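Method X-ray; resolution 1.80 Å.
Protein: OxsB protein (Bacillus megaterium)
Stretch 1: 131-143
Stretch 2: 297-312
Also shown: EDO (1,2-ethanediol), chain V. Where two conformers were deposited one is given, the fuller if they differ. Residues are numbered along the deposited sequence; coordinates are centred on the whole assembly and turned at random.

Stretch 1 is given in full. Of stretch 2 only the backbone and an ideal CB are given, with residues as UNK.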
# COMPACT_ATOMS: atom_id res chain seq x y z
N PHE A 131 -5.37 9.89 -8.04
CA PHE A 131 -5.66 9.35 -6.72
C PHE A 131 -6.44 10.40 -5.94
O PHE A 131 -5.86 11.17 -5.15
CB PHE A 131 -4.38 8.94 -6.00
CG PHE A 131 -3.56 7.94 -6.77
CD1 PHE A 131 -3.80 6.59 -6.64
CD2 PHE A 131 -2.58 8.37 -7.66
CE1 PHE A 131 -3.06 5.67 -7.37
CE2 PHE A 131 -1.84 7.46 -8.39
CZ PHE A 131 -2.08 6.10 -8.24
N PRO A 132 -7.76 10.48 -6.15
CA PRO A 132 -8.54 11.54 -5.49
C PRO A 132 -8.92 11.24 -4.05
O PRO A 132 -9.23 12.19 -3.32
CB PRO A 132 -9.81 11.64 -6.37
CG PRO A 132 -9.56 10.74 -7.56
CD PRO A 132 -8.57 9.72 -7.10
N ILE A 133 -8.92 9.98 -3.64
CA ILE A 133 -9.39 9.58 -2.31
C ILE A 133 -8.16 9.26 -1.46
O ILE A 133 -7.50 8.25 -1.70
CB ILE A 133 -10.33 8.37 -2.39
CG1 ILE A 133 -11.55 8.69 -3.27
CG2 ILE A 133 -10.78 7.97 -0.99
CD1 ILE A 133 -12.41 9.84 -2.74
N PRO A 134 -7.84 10.07 -0.46
CA PRO A 134 -6.58 9.90 0.26
C PRO A 134 -6.62 8.72 1.22
O PRO A 134 -7.68 8.20 1.59
CB PRO A 134 -6.43 11.22 1.02
CG PRO A 134 -7.83 11.68 1.23
CD PRO A 134 -8.63 11.22 0.04
N ARG A 135 -5.43 8.27 1.61
CA ARG A 135 -5.25 7.35 2.73
C ARG A 135 -4.12 7.90 3.59
O ARG A 135 -3.19 8.53 3.08
CB ARG A 135 -4.92 5.92 2.28
CG ARG A 135 -3.60 5.83 1.54
CD ARG A 135 -3.29 4.44 0.95
NE ARG A 135 -2.57 3.49 1.82
CZ ARG A 135 -1.34 3.66 2.32
NH1 ARG A 135 -0.67 4.80 2.10
NH2 ARG A 135 -0.79 2.70 3.08
N LEU A 136 -4.25 7.71 4.89
CA LEU A 136 -3.21 8.14 5.83
C LEU A 136 -1.83 7.76 5.30
O LEU A 136 -1.57 6.58 5.00
CB LEU A 136 -3.46 7.49 7.18
CG LEU A 136 -2.43 7.78 8.29
CD1 LEU A 136 -2.31 9.27 8.57
CD2 LEU A 136 -2.80 7.02 9.55
N ASN A 137 -0.96 8.74 5.14
CA ASN A 137 0.33 8.48 4.50
C ASN A 137 1.34 7.99 5.53
O ASN A 137 1.87 8.78 6.32
CB ASN A 137 0.87 9.69 3.76
CG ASN A 137 2.19 9.38 3.04
OD1 ASN A 137 3.24 9.87 3.44
ND2 ASN A 137 2.13 8.52 2.00
N LEU A 138 1.66 6.71 5.48
CA LEU A 138 2.62 6.14 6.41
C LEU A 138 4.05 6.50 6.05
O LEU A 138 4.91 6.56 6.94
CB LEU A 138 2.45 4.62 6.43
CG LEU A 138 1.03 4.15 6.83
CD1 LEU A 138 0.96 2.64 6.82
CD2 LEU A 138 0.65 4.69 8.22
N SER A 139 4.33 6.68 4.76
CA SER A 139 5.68 7.00 4.31
C SER A 139 6.25 8.16 5.11
O SER A 139 7.37 8.08 5.63
CB SER A 139 5.66 7.34 2.82
OG SER A 139 4.93 6.37 2.09
N THR A 140 5.48 9.24 5.22
CA THR A 140 5.91 10.38 6.02
C THR A 140 5.43 10.30 7.46
O THR A 140 6.12 10.80 8.36
CB THR A 140 5.41 11.70 5.39
OG1 THR A 140 3.98 11.70 5.32
CG2 THR A 140 6.00 11.88 4.00
N GLY A 141 4.28 9.67 7.71
CA GLY A 141 3.73 9.64 9.07
C GLY A 141 4.60 8.88 10.06
O GLY A 141 4.70 9.26 11.23
N THR A 142 5.22 7.77 9.61
CA THR A 142 6.09 7.04 10.52
C THR A 142 7.46 7.68 10.66
O THR A 142 8.10 7.53 11.70
CB THR A 142 6.26 5.57 10.08
OG1 THR A 142 6.91 5.55 8.80
CG2 THR A 142 4.90 4.90 9.95
N LEU A 143 7.95 8.37 9.63
CA LEU A 143 9.19 9.13 9.82
C LEU A 143 8.98 10.23 10.86
O LEU A 143 9.81 10.43 11.75
CB LEU A 143 9.64 9.73 8.50
CG LEU A 143 9.98 8.70 7.43
CD1 LEU A 143 10.36 9.42 6.11
CD2 LEU A 143 11.12 7.81 7.97
N UNK A 297 -7.87 16.47 7.70
CA UNK A 297 -8.08 16.77 6.29
C UNK A 297 -8.39 15.51 5.50
O UNK A 297 -9.19 15.54 4.56
CB UNK A 297 -6.85 17.47 5.70
N UNK A 298 -7.75 14.38 5.85
CA UNK A 298 -8.07 13.12 5.19
C UNK A 298 -9.55 12.78 5.37
O UNK A 298 -10.20 12.28 4.44
CB UNK A 298 -7.19 11.99 5.74
N UNK A 299 -10.10 13.05 6.56
CA UNK A 299 -11.50 12.72 6.80
C UNK A 299 -12.43 13.61 5.98
O UNK A 299 -13.51 13.16 5.58
CB UNK A 299 -11.83 12.85 8.29
N UNK A 300 -12.02 14.84 5.71
CA UNK A 300 -12.82 15.74 4.89
C UNK A 300 -12.88 15.26 3.45
O UNK A 300 -13.87 15.51 2.75
CB UNK A 300 -12.25 17.16 4.95
N UNK A 301 -11.87 14.52 2.99
CA UNK A 301 -11.85 13.93 1.67
C UNK A 301 -12.33 12.49 1.67
O UNK A 301 -12.12 11.78 0.68
CB UNK A 301 -10.44 14.01 1.09
N UNK A 302 -12.97 12.06 2.76
CA UNK A 302 -13.54 10.72 2.88
C UNK A 302 -12.47 9.64 2.73
O UNK A 302 -12.72 8.58 2.14
CB UNK A 302 -14.64 10.52 1.83
N UNK A 303 -11.29 9.91 3.28
CA UNK A 303 -10.14 9.03 3.17
C UNK A 303 -10.11 7.91 4.20
O UNK A 303 -11.02 7.73 5.01
CB UNK A 303 -8.86 9.86 3.29
N UNK A 304 -9.01 7.13 4.16
CA UNK A 304 -8.93 5.84 4.83
C UNK A 304 -7.83 5.78 5.88
O UNK A 304 -6.75 6.36 5.71
CB UNK A 304 -8.71 4.73 3.80
N UNK A 305 -8.08 5.00 6.93
CA UNK A 305 -7.06 4.66 7.92
C UNK A 305 -6.17 3.53 7.42
O UNK A 305 -6.63 2.60 6.76
CB UNK A 305 -7.71 4.27 9.25
N UNK A 306 -4.88 3.62 7.76
CA UNK A 306 -3.88 2.63 7.38
C UNK A 306 -3.01 2.34 8.59
O UNK A 306 -2.98 3.10 9.56
CB UNK A 306 -3.04 3.11 6.20
N UNK A 307 -2.28 1.22 8.53
CA UNK A 307 -1.26 0.89 9.51
C UNK A 307 -0.38 -0.17 8.87
O UNK A 307 -0.86 -0.98 8.08
CB UNK A 307 -1.86 0.41 10.83
N UNK A 308 0.91 -0.16 9.20
CA UNK A 308 1.83 -1.21 8.77
C UNK A 308 2.26 -1.96 10.03
O UNK A 308 2.89 -1.37 10.91
CB UNK A 308 3.03 -0.64 8.01
N UNK A 309 1.89 -3.24 10.14
CA UNK A 309 2.20 -3.97 11.38
C UNK A 309 3.45 -4.83 11.25
O UNK A 309 3.81 -5.52 12.21
CB UNK A 309 1.02 -4.85 11.78
N UNK A 310 4.09 -4.81 10.09
CA UNK A 310 5.34 -5.52 9.83
C UNK A 310 5.94 -4.94 8.57
O UNK A 310 5.24 -4.34 7.75
CB UNK A 310 5.12 -7.03 9.70
N UNK A 311 7.25 -5.13 8.41
CA UNK A 311 7.97 -4.66 7.23
C UNK A 311 8.71 -5.83 6.62
O UNK A 311 9.22 -6.69 7.34
CB UNK A 311 8.94 -3.53 7.58
N UNK A 312 8.77 -5.84 5.29
CA UNK A 312 9.50 -6.84 4.53
C UNK A 312 8.68 -8.08 4.22
O UNK A 312 7.51 -8.23 4.58
CB UNK A 312 10.76 -7.24 5.29
C1 EDO V . -6.60 1.89 1.00
O1 EDO V . -7.38 2.87 0.29
C2 EDO V . -5.30 1.60 0.24
O2 EDO V . -4.31 1.14 1.16

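Position 297 is helical with nothing of stretch 1 near its CB; it is Glu297. Position 298 starts sideways, with its ideal CB 4.6 Å from Pro134 CG, so a branched or longer aliphatic would suit. It is Ile298, whose CG2 lies 4.2 Å from Pro134 CG while CD1 comes within 3.5 Å of Leu136 CA. Positions 299 and 300 point away, and this contact sets no demand on them: Ser299 and Lys300, the latter's NZ making a long salt bridge to Glu297 OE1 at 4.0 Å.

At 301 the chain leaves helical angles and CB points toward stretch 1, already 3.5 Å from Pro134 CD. A side chain must turn aside after CB; several apolar or aromatic ones could. Phe301 does so with chi1 m, its CB packing on the proline while the ring leads away.

Position 302 has phi/psi of 60/38, which glycine, asparagine or aspartate take readily, yet it is Arg302, poorly ordered, its end leading away; its backbone O meets Ile133 CG2 at 3.7 Å. At 303 the rule is strict: an ideal CB would sit 2.7 Å from Pro134 O, a clash. Gly303 avoids it, letting its CA approach that oxygen to 3.0 Å.

Position 304 is held by backbone: its N donates to Pro134 O (3.1 Å) and its O accepts from Leu136 N (3.0 Å), a single beta bridge with Arg135. CB points sideways, 4.2 Å from both Pro134 O and Arg135 CB, so a small side chain fits and a larger one would have to lead off beside Arg135. The residue is Ala304.

Position 305 points away, leaving stretch 1 little say; it is Leu305. At 306 CB points toward stretch 1, 4.0 Å from the acceptor Leu136 O, with the Arg135 guanidinium and Leu138 CD1 also close. A short donor with some carbon fits, serine or threonine. Thr306, chi1 p, donates from OG1 to Leu136 O at 2.9 Å and lays CG2 over one face of the guanidinium, 3.4 Å from Arg135 NE.

Position 307 points away again: Leu307. At 308 CB faces Leu138 CD1, so an aliphatic stem is welcome, whatever its end. Glu308 brings CB to 4.0 Å from that methyl.

Positions 309 and 310 are out of reach: Thr309 and Ser310. At 311 only a long side chain could return; Arg311 extends until NH2 lies 3.5 Å from Thr142 OG1, and its NE makes a salt bridge with Glu308 OE1 at 3.1 Å. Position 312, with phi 88°, favours glycine, and is Gly312.

Stretch 2 (297-312) EISKFRGALTLETSRG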
# COMPACT_ATOMS: atom_id res chain seq x y z
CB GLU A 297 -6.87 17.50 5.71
CG GLU A 297 -6.75 18.93 6.22
CD GLU A 297 -7.97 19.78 5.86
OE1 GLU A 297 -8.25 19.91 4.64
OE2 GLU A 297 -8.65 20.28 6.77
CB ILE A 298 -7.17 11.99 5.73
CG1 ILE A 298 -5.75 12.20 5.23
CG2 ILE A 298 -7.69 10.61 5.33
CD1 ILE A 298 -4.75 11.33 5.97
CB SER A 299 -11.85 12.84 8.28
OG SER A 299 -12.11 14.18 8.66
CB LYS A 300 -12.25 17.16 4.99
CG LYS A 300 -12.57 18.11 3.85
CD LYS A 300 -11.86 19.45 4.07
CE LYS A 300 -12.11 20.44 2.93
NZ LYS A 300 -11.50 21.77 3.22
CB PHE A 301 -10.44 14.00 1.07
CG PHE A 301 -10.00 15.39 0.66
CD1 PHE A 301 -9.78 16.37 1.61
CD2 PHE A 301 -9.78 15.68 -0.68
CE1 PHE A 301 -9.36 17.64 1.23
CE2 PHE A 301 -9.36 16.95 -1.06
CZ PHE A 301 -9.16 17.93 -0.10
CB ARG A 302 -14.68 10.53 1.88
CG ARG A 302 -15.68 11.69 1.95
CD ARG A 302 -17.07 11.27 1.55
NE ARG A 302 -18.04 12.30 1.86
CZ ARG A 302 -19.35 12.18 1.68
NH1 ARG A 302 -19.84 11.05 1.18
NH2 ARG A 302 -20.17 13.17 1.99
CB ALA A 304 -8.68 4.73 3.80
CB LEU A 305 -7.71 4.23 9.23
CG LEU A 305 -8.76 5.21 9.74
CD1 LEU A 305 -9.65 4.50 10.74
CD2 LEU A 305 -8.05 6.38 10.37
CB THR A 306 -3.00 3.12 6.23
OG1 THR A 306 -2.33 4.32 6.65
CG2 THR A 306 -3.84 3.42 4.98
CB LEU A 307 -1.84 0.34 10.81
CG LEU A 307 -0.82 0.10 11.93
CD1 LEU A 307 -0.09 1.41 12.25
CD2 LEU A 307 -1.51 -0.45 13.18
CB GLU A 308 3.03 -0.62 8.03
CG GLU A 308 3.86 -1.70 7.25
CD GLU A 308 5.09 -1.13 6.52
OE1 GLU A 308 5.69 -0.16 7.01
OE2 GLU A 308 5.47 -1.69 5.45
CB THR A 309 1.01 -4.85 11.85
OG1 THR A 309 0.77 -5.91 10.91
CG2 THR A 309 -0.28 -4.00 12.02
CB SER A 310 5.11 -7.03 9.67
OG SER A 310 4.38 -7.31 8.49
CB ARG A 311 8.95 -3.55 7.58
CG ARG A 311 8.23 -2.27 8.03
CD ARG A 311 9.20 -1.13 8.23
NE ARG A 311 8.49 0.15 8.41
CZ ARG A 311 9.10 1.28 8.76
NH1 ARG A 311 10.42 1.29 8.96
NH2 ARG A 311 8.39 2.40 8.93
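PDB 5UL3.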